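Local coordinates for dihydrodipicolinate synthase family protein (Sinorhizobium meliloti, PDB 4DNH), which is of unknown function but folds as a TIM barrel and may be related to dihydrodipicolinate synthase-type aldolases and lyases, at residues E169-V174 with E200-N205; E237-M242 with A261-G266. One frame throughout, in Å; residues are numbered along the deposited sequence.

Both contacts belong to one closed parallel barrel of eight strands, and each joins pieces that come before and after one barrel strand in the sequence. Contact 1 ties helix 168-181 to the loop that follows strand 186-191; contact 2 pairs helices 236-243 and 260-265, with strand 251-254 between them in the chain. They come in series along the chain, with contact 1 closed before contact 2 opens, and their centres lie about 24 Å apart. Nearest atoms stay about 6 Å apart, so they do not touch. Helix 208-221 bridges them: Trp203 of contact 1 and Met242 of contact 2 both pack on its Cys215.

Contact 1. Residues E169-V174 with E200-N205; sequences EDYIRV and EGYWGN
Tyr171, on helix 168-181 of this TIM barrel, lays its ring on the type II beta turn Gly201-Gly204 in the loop that leads from strand 186-191 to helix 208-221. Its CB starts beside the indole, 4.0 Å from Trp203 CE3. With CG anti to the carbonyl carbon (chi1 -69°), the ring is swung out over the turn's backbone. Tyr171 CG sits against Trp203 CA, and Tyr171 CD1 comes within 3.3 Å of Trp203 C. Further out, Tyr171 CE1 lies 3.2 Å from Gly204 N, while Trp203 N stands over one ring face, toward the rim. Tyr171 CE2 points into the face of Tyr202, almost over the ring centre and 3.6 Å from Tyr202 CE1. The Tyr171 and Tyr202 rings form a T-shaped pair, centroids 4.8 Å apart and planes at 76°. Tyr171 OH reaches furthest, alongside Tyr202 CA and near Gly201 O. The Tyr202 ring that receives this edge is itself fixed by its OH, hydrogen-bonded to Tyr175 OH and Ser158 N, and Leu161 of helix 159-164 packs on both tyrosines. With an alanine in place of Tyr171, the turn would probably lose the ring that covers it and the Tyr202 face its edge partner. The turn is closed by its own hydrogen bond, Gly204 N to Gly201 O at 3.2 Å.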
# COMPACT_ATOMS: atom_id res chain seq x y z
N GLU A 169 -5.56 -4.90 -27.32
CA GLU A 169 -5.99 -3.69 -28.03
C GLU A 169 -7.01 -2.84 -27.26
O GLU A 169 -7.07 -1.63 -27.43
CB GLU A 169 -6.47 -4.03 -29.45
CG GLU A 169 -7.82 -4.75 -29.55
CD GLU A 169 -7.78 -6.21 -29.13
OE1 GLU A 169 -6.73 -6.87 -29.28
OE2 GLU A 169 -8.82 -6.71 -28.65
N ASP A 170 -7.81 -3.50 -26.43
CA ASP A 170 -8.78 -2.80 -25.59
C ASP A 170 -8.11 -2.01 -24.46
O ASP A 170 -8.53 -0.91 -24.11
CB ASP A 170 -9.82 -3.78 -25.05
CG ASP A 170 -10.75 -4.31 -26.13
OD1 ASP A 170 -11.06 -3.56 -27.08
OD2 ASP A 170 -11.20 -5.46 -26.01
N TYR A 171 -7.04 -2.57 -23.91
CA TYR A 171 -6.25 -1.85 -22.92
C TYR A 171 -5.60 -0.63 -23.54
O TYR A 171 -5.52 0.42 -22.91
CB TYR A 171 -5.18 -2.74 -22.31
CG TYR A 171 -5.74 -3.82 -21.45
CD1 TYR A 171 -6.13 -5.05 -21.99
CD2 TYR A 171 -5.90 -3.61 -20.08
CE1 TYR A 171 -6.65 -6.05 -21.18
CE2 TYR A 171 -6.42 -4.60 -19.27
CZ TYR A 171 -6.78 -5.81 -19.82
OH TYR A 171 -7.29 -6.78 -18.99
N ILE A 172 -5.12 -0.78 -24.77
CA ILE A 172 -4.47 0.32 -25.47
C ILE A 172 -5.46 1.47 -25.66
O ILE A 172 -5.14 2.61 -25.35
CB ILE A 172 -3.81 -0.14 -26.80
CG1 ILE A 172 -2.56 -0.97 -26.51
CG2 ILE A 172 -3.43 1.05 -27.67
CD1 ILE A 172 -2.28 -2.07 -27.51
N ARG A 173 -6.67 1.16 -26.14
CA ARG A 173 -7.71 2.16 -26.40
C ARG A 173 -8.20 2.87 -25.14
O ARG A 173 -8.36 4.10 -25.14
CB ARG A 173 -8.90 1.54 -27.14
CG ARG A 173 -8.70 1.42 -28.65
CD ARG A 173 -9.64 0.38 -29.23
NE ARG A 173 -8.99 -0.42 -30.28
CZ ARG A 173 -9.40 -1.63 -30.67
NH1 ARG A 173 -8.74 -2.27 -31.63
NH2 ARG A 173 -10.47 -2.20 -30.12
N VAL A 174 -8.44 2.10 -24.08
CA VAL A 174 -8.92 2.64 -22.82
C VAL A 174 -7.89 3.58 -22.22
O VAL A 174 -8.19 4.75 -21.98
CB VAL A 174 -9.34 1.52 -21.84
CG1 VAL A 174 -9.46 2.04 -20.41
CG2 VAL A 174 -10.67 0.91 -22.28
N GLU A 200 -7.15 -10.78 -13.18
CA GLU A 200 -6.49 -11.88 -13.85
C GLU A 200 -6.20 -11.60 -15.34
O GLU A 200 -7.10 -11.31 -16.13
CB GLU A 200 -7.35 -13.15 -13.69
CG GLU A 200 -8.83 -12.99 -14.06
CD GLU A 200 -9.69 -14.20 -13.70
OE1 GLU A 200 -9.17 -15.34 -13.67
OE2 GLU A 200 -10.91 -14.01 -13.47
N GLY A 201 -4.92 -11.70 -15.70
CA GLY A 201 -4.46 -11.47 -17.07
C GLY A 201 -4.59 -10.03 -17.54
O GLY A 201 -4.94 -9.78 -18.69
N TYR A 202 -4.29 -9.08 -16.65
CA TYR A 202 -4.38 -7.66 -16.99
C TYR A 202 -3.37 -7.26 -18.08
O TYR A 202 -2.26 -7.81 -18.13
CB TYR A 202 -4.23 -6.79 -15.73
CG TYR A 202 -4.93 -5.45 -15.84
CD1 TYR A 202 -6.30 -5.35 -15.65
CD2 TYR A 202 -4.22 -4.29 -16.13
CE1 TYR A 202 -6.95 -4.12 -15.74
CE2 TYR A 202 -4.85 -3.06 -16.23
CZ TYR A 202 -6.22 -2.98 -16.03
OH TYR A 202 -6.86 -1.76 -16.14
N TRP A 203 -3.77 -6.32 -18.94
CA TRP A 203 -3.07 -5.91 -20.18
C TRP A 203 -3.36 -6.77 -21.38
O TRP A 203 -2.95 -6.45 -22.50
CB TRP A 203 -1.57 -5.70 -19.98
CG TRP A 203 -1.25 -4.72 -18.88
CD1 TRP A 203 -0.60 -4.98 -17.68
CD2 TRP A 203 -1.58 -3.28 -18.83
NE1 TRP A 203 -0.50 -3.84 -16.92
CE2 TRP A 203 -1.06 -2.79 -17.54
CE3 TRP A 203 -2.21 -2.39 -19.68
CZ2 TRP A 203 -1.20 -1.47 -17.15
CZ3 TRP A 203 -2.33 -1.06 -19.28
CH2 TRP A 203 -1.84 -0.61 -18.04
N GLY A 204 -4.07 -7.88 -21.17
CA GLY A 204 -4.53 -8.74 -22.25
C GLY A 204 -3.82 -10.07 -22.42
O GLY A 204 -4.12 -10.80 -23.36
N ASN A 205 -2.89 -10.38 -21.53
CA ASN A 205 -2.20 -11.67 -21.57
C ASN A 205 -2.06 -12.32 -20.19
O ASN A 205 -1.78 -11.64 -19.20
CB ASN A 205 -0.82 -11.53 -22.21
CG ASN A 205 -0.31 -12.84 -22.78
OD1 ASN A 205 -0.28 -13.87 -22.10
ND2 ASN A 205 0.09 -12.81 -24.05

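Contact 2. Residues E237-M242 with A261-G266; sequences EKEIVM and AELIAG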
# COMPACT_ATOMS: atom_id res chain seq x y z
N GLU A 237 12.46 -10.14 -10.30
CA GLU A 237 13.10 -10.12 -11.62
C GLU A 237 12.28 -9.36 -12.65
O GLU A 237 12.83 -8.75 -13.57
CB GLU A 237 13.48 -11.53 -12.14
CG GLU A 237 12.55 -12.66 -11.74
CD GLU A 237 11.31 -12.80 -12.61
OE1 GLU A 237 10.19 -12.58 -12.10
OE2 GLU A 237 11.44 -13.15 -13.81
N LYS A 238 10.96 -9.37 -12.50
CA LYS A 238 10.09 -8.72 -13.47
C LYS A 238 10.18 -7.19 -13.37
O LYS A 238 10.08 -6.50 -14.39
CB LYS A 238 8.66 -9.23 -13.38
CG LYS A 238 8.43 -10.51 -14.17
CD LYS A 238 7.09 -11.17 -13.85
CE LYS A 238 7.06 -12.62 -14.32
NZ LYS A 238 7.94 -13.49 -13.50
N GLU A 239 10.40 -6.69 -12.15
CA GLU A 239 10.56 -5.26 -11.91
C GLU A 239 11.89 -4.73 -12.49
O GLU A 239 11.92 -3.68 -13.16
CB GLU A 239 10.45 -4.94 -10.41
CG GLU A 239 10.36 -3.45 -10.11
CD GLU A 239 10.18 -3.11 -8.64
OE1 GLU A 239 9.55 -3.88 -7.89
OE2 GLU A 239 10.67 -2.03 -8.22
N ILE A 240 12.98 -5.45 -12.22
CA ILE A 240 14.31 -5.05 -12.65
C ILE A 240 14.35 -4.98 -14.16
O ILE A 240 14.86 -4.00 -14.72
CB ILE A 240 15.40 -5.99 -12.08
CG1 ILE A 240 15.51 -5.78 -10.55
CG2 ILE A 240 16.74 -5.75 -12.77
CD1 ILE A 240 16.42 -6.75 -9.82
N VAL A 241 13.76 -5.98 -14.82
CA VAL A 241 13.70 -6.01 -16.28
C VAL A 241 12.85 -4.86 -16.83
O VAL A 241 13.11 -4.36 -17.92
CB VAL A 241 13.21 -7.38 -16.82
CG1 VAL A 241 12.92 -7.32 -18.32
CG2 VAL A 241 14.24 -8.47 -16.53
N MSE A 242 11.88 -4.41 -16.05
CA MSE A 242 10.97 -3.39 -16.55
C MSE A 242 11.49 -2.00 -16.34
O MSE A 242 11.33 -1.15 -17.21
CB MSE A 242 9.60 -3.54 -15.92
CG MSE A 242 8.60 -2.93 -16.88
SE MSE A 242 6.89 -2.90 -15.94
CE MSE A 242 5.78 -2.42 -17.50
N ALA A 261 13.82 -3.34 -0.12
CA ALA A 261 15.16 -2.86 0.25
C ALA A 261 16.14 -2.99 -0.91
O ALA A 261 16.81 -2.00 -1.26
CB ALA A 261 15.67 -3.59 1.49
N GLU A 262 16.20 -4.18 -1.52
CA GLU A 262 17.05 -4.47 -2.67
C GLU A 262 16.74 -3.56 -3.86
O GLU A 262 17.66 -3.05 -4.51
CB GLU A 262 16.94 -5.94 -3.09
CG GLU A 262 17.87 -6.32 -4.24
CD GLU A 262 17.58 -7.68 -4.87
OE1 GLU A 262 17.07 -8.58 -4.16
OE2 GLU A 262 17.88 -7.86 -6.08
N LEU A 263 15.45 -3.38 -4.13
CA LEU A 263 15.01 -2.61 -5.29
C LEU A 263 15.18 -1.11 -5.13
O LEU A 263 15.62 -0.43 -6.07
CB LEU A 263 13.56 -2.95 -5.64
CG LEU A 263 13.25 -4.43 -5.95
CD1 LEU A 263 11.76 -4.70 -5.84
CD2 LEU A 263 13.77 -4.79 -7.33
N ILE A 264 14.85 -0.58 -3.94
CA ILE A 264 15.02 0.85 -3.64
C ILE A 264 16.49 1.29 -3.73
O ILE A 264 16.81 2.28 -4.38
CB ILE A 264 14.35 1.24 -2.30
CG1 ILE A 264 12.83 1.01 -2.40
CG2 ILE A 264 14.58 2.71 -1.97
CD1 ILE A 264 12.08 1.08 -1.08
N ALA A 265 17.39 0.51 -3.11
CA ALA A 265 18.84 0.74 -3.23
C ALA A 265 19.31 0.62 -4.68
O ALA A 265 20.19 1.35 -5.12
CB ALA A 265 19.62 -0.21 -2.33
N GLY A 266 18.72 -0.32 -5.42
CA GLY A 266 19.02 -0.48 -6.85
C GLY A 266 20.31 -1.22 -7.18
O GLY A 266 21.04 -1.67 -6.29
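Leu263 reaches from helix 260-265 with its two methyl branches divided between neighbours on helix 236-243: CD1 goes to Glu239 and CD2 to Ile240. Leu263 CG is anti to its own carbonyl carbon (chi1 -58°), which sends the isobutyl group across the gap between the helices. Glu239 comes from the opposite direction, fully extended with chi1 at -170°, and its carboxylate ends against the methyl, Glu239 OE1 being 3.1 Å from Leu263 CD1, a tight approach. Glu239 OE1 is hydrogen-bonded to Thr254 OG1 and OE2 to Ser272 OG, so this buried acid is gripped at both oxygens and held from turning. The two helices are neighbours in the outer layer of the TIM barrel, following strands 226-232 and 251-254; their axes here run nearly parallel (9°) and 11.3 Å apart, a separation that side chains must span. Ile240 carries CG1 beside its backbone N and crosses Leu263 obliquely, Ile240 CG1 lying 3.8 Å from Leu263 CD2. The side chains of Ile240 and Glu262, another extended acid, cross at about a right angle, Ile240 CD1 lying 4.2 Å from Glu262 OE2. Just past segment 237-242, Arg243 NH1 of helix 236-243 hydrogen-bonds to Leu263 O, a second link between the helices.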